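Local coordinates for protein sarcoplasmic calcium-binding proteins II, V, VI, and VII (Branchiostoma lanceolatum, PDB 2SAS) that binds calcium ions through EF-hand loops in muscle and seems more abundant in fast-contracting muscles, although its physiological role is not established, at residues Y82-W86 and L99-C103. Residue numbers count along the deposited sequence, not the author numbering.
Sequences YLAMW and LPAWC
Start with the helix: 82-86 is one turn of helix 79-91, closed by the hydrogen bond from Trp86 N to Tyr82 O at 3.1 Å. Facing it, 99-103 runs extended through Leu99 and Pro100 (psi near 150°), then turns, Ala101 and Trp102 having helical phi/psi, and helix 103-114 follows, with Cys103 N hydrogen-bonded to Pro100 O at 2.9 Å. The backbones stay well apart, Met85 CA to Pro100 CA being 9.5 Å, so side chains alone bridge the gap, without a hydrogen bond across it. Trp86 (chi1 m, -86°; chi2 112°) reaches over with its six-membered ring: CH2 lies 3.8 Å from Leu99 CD1 and 4.4 Å from Pro100 CD, and CZ2 meets Cys103 SG at the ring edge, 3.9 Å away. Trp102, chi1 p (68°) and chi2 -89°, comes the other way, its CZ2 3.9 Å from Trp86 NE1. Met85 is t, t, p; this puts its SD 3.7 Å from Trp102 NE1, an oblique Met-aromatic contact, and its CE 3.9 Å from Trp102 CZ2. Tyr82, chi1 t, sets its OH 3.8 Å from Trp102 CH2, while that hydroxyl hydrogen-bonds Thr13 of helix 4-18. Leu169 packs on Trp86, and Tyr165 on Trp102 and Cys103. The result is a buried cluster of two tryptophans, a tyrosine and two sulfurs joining the exiting helix of the second EF-hand to the linker that enters the third, in the compact four-EF-hand fold of sarcoplasmic calcium-binding proteins.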
loop_
_atom_site.group_PDB
_atom_site.type_symbol
_atom_site.label_atom_id
_atom_site.label_comp_id
_atom_site.label_asym_id
_atom_site.label_seq_id
_atom_site.Cartn_x
_atom_site.Cartn_y
_atom_site.Cartn_z
ATOM N N TYR A 82 19.546 -3.208 3.608
ATOM C CA TYR A 82 18.966 -2.799 2.331
ATOM C C TYR A 82 18.936 -1.263 2.266
ATOM O O TYR A 82 19.188 -0.701 1.157
ATOM C CB TYR A 82 17.576 -3.426 2.082
ATOM C CG TYR A 82 16.915 -3.183 0.754
ATOM C CD1 TYR A 82 17.271 -3.842 -0.436
ATOM C CD2 TYR A 82 15.954 -2.182 0.640
ATOM C CE1 TYR A 82 16.667 -3.530 -1.668
ATOM C CE2 TYR A 82 15.315 -1.889 -0.536
ATOM C CZ TYR A 82 15.668 -2.571 -1.715
ATOM O OH TYR A 82 14.999 -2.251 -2.892
ATOM N N LEU A 83 18.657 -0.630 3.395
ATOM C CA LEU A 83 18.634 0.886 3.423
ATOM C C LEU A 83 20.065 1.351 3.149
ATOM O O LEU A 83 20.361 2.120 2.226
ATOM C CB LEU A 83 18.069 1.315 4.752
ATOM C CG LEU A 83 17.112 2.474 4.859
ATOM C CD1 LEU A 83 17.106 3.049 6.279
ATOM C CD2 LEU A 83 17.409 3.623 3.884
ATOM N N ALA A 84 20.991 0.828 3.947
ATOM C CA ALA A 84 22.432 1.083 3.823
ATOM C C ALA A 84 22.900 0.931 2.416
ATOM O O ALA A 84 23.667 1.784 1.940
ATOM C CB ALA A 84 23.214 0.142 4.746
ATOM N N MET A 85 22.526 -0.132 1.722
ATOM C CA MET A 85 22.908 -0.364 0.322
ATOM C C MET A 85 22.415 0.813 -0.532
ATOM O O MET A 85 23.161 1.359 -1.362
ATOM C CB MET A 85 22.370 -1.665 -0.240
ATOM C CG MET A 85 22.623 -1.765 -1.730
ATOM S SD MET A 85 22.125 -3.453 -2.276
ATOM C CE MET A 85 20.367 -3.265 -1.929
ATOM N N TRP A 86 21.195 1.217 -0.309
ATOM C CA TRP A 86 20.635 2.352 -1.098
ATOM C C TRP A 86 21.277 3.680 -0.795
ATOM O O TRP A 86 21.513 4.464 -1.751
ATOM C CB TRP A 86 19.117 2.318 -1.012
ATOM C CG TRP A 86 18.685 1.387 -2.115
ATOM C CD1 TRP A 86 18.126 0.174 -1.979
ATOM C CD2 TRP A 86 18.825 1.630 -3.521
ATOM N NE1 TRP A 86 17.880 -0.369 -3.201
ATOM C CE2 TRP A 86 18.305 0.464 -4.173
ATOM C CE3 TRP A 86 19.342 2.665 -4.296
ATOM C CZ2 TRP A 86 18.267 0.343 -5.558
ATOM C CZ3 TRP A 86 19.320 2.528 -5.676
ATOM C CH2 TRP A 86 18.785 1.403 -6.294
ATOM N N LEU A 99 23.085 1.670 -11.469
ATOM C CA LEU A 99 22.434 0.872 -10.437
ATOM C C LEU A 99 23.206 -0.431 -10.290
ATOM O O LEU A 99 23.805 -0.889 -11.299
ATOM C CB LEU A 99 20.973 0.648 -10.878
ATOM C CG LEU A 99 19.935 1.342 -10.004
ATOM C CD1 LEU A 99 20.470 2.680 -9.496
ATOM C CD2 LEU A 99 18.662 1.555 -10.849
ATOM N N PRO A 100 23.115 -1.005 -9.106
ATOM C CA PRO A 100 23.829 -2.268 -8.900
ATOM C C PRO A 100 23.178 -3.272 -9.822
ATOM O O PRO A 100 21.961 -3.241 -10.071
ATOM C CB PRO A 100 23.729 -2.531 -7.419
ATOM C CG PRO A 100 22.589 -1.676 -6.913
ATOM C CD PRO A 100 22.402 -0.570 -7.920
ATOM N N ALA A 101 24.002 -4.184 -10.299
ATOM C CA ALA A 101 23.609 -5.235 -11.192
ATOM C C ALA A 101 22.374 -6.013 -10.810
ATOM O O ALA A 101 21.723 -6.403 -11.814
ATOM C CB ALA A 101 24.772 -6.214 -11.407
ATOM N N TRP A 102 22.076 -6.259 -9.555
ATOM C CA TRP A 102 20.890 -7.063 -9.189
ATOM C C TRP A 102 19.644 -6.369 -9.755
ATOM O O TRP A 102 18.652 -7.034 -10.049
ATOM C CB TRP A 102 20.770 -7.318 -7.682
ATOM C CG TRP A 102 20.466 -6.120 -6.861
ATOM C CD1 TRP A 102 21.361 -5.259 -6.309
ATOM C CD2 TRP A 102 19.167 -5.585 -6.520
ATOM N NE1 TRP A 102 20.737 -4.236 -5.650
ATOM C CE2 TRP A 102 19.387 -4.415 -5.752
ATOM C CE3 TRP A 102 17.862 -6.004 -6.765
ATOM C CZ2 TRP A 102 18.350 -3.666 -5.245
ATOM C CZ3 TRP A 102 16.823 -5.244 -6.285
ATOM C CH2 TRP A 102 17.055 -4.094 -5.533
ATOM N N CYS A 103 19.760 -5.039 -9.841
ATOM C CA CYS A 103 18.685 -4.166 -10.346
ATOM C C CYS A 103 18.368 -4.426 -11.823
ATOM O O CYS A 103 17.212 -4.346 -12.231
ATOM C CB CYS A 103 19.076 -2.694 -10.181
ATOM S SG CYS A 103 18.445 -2.015 -8.650
#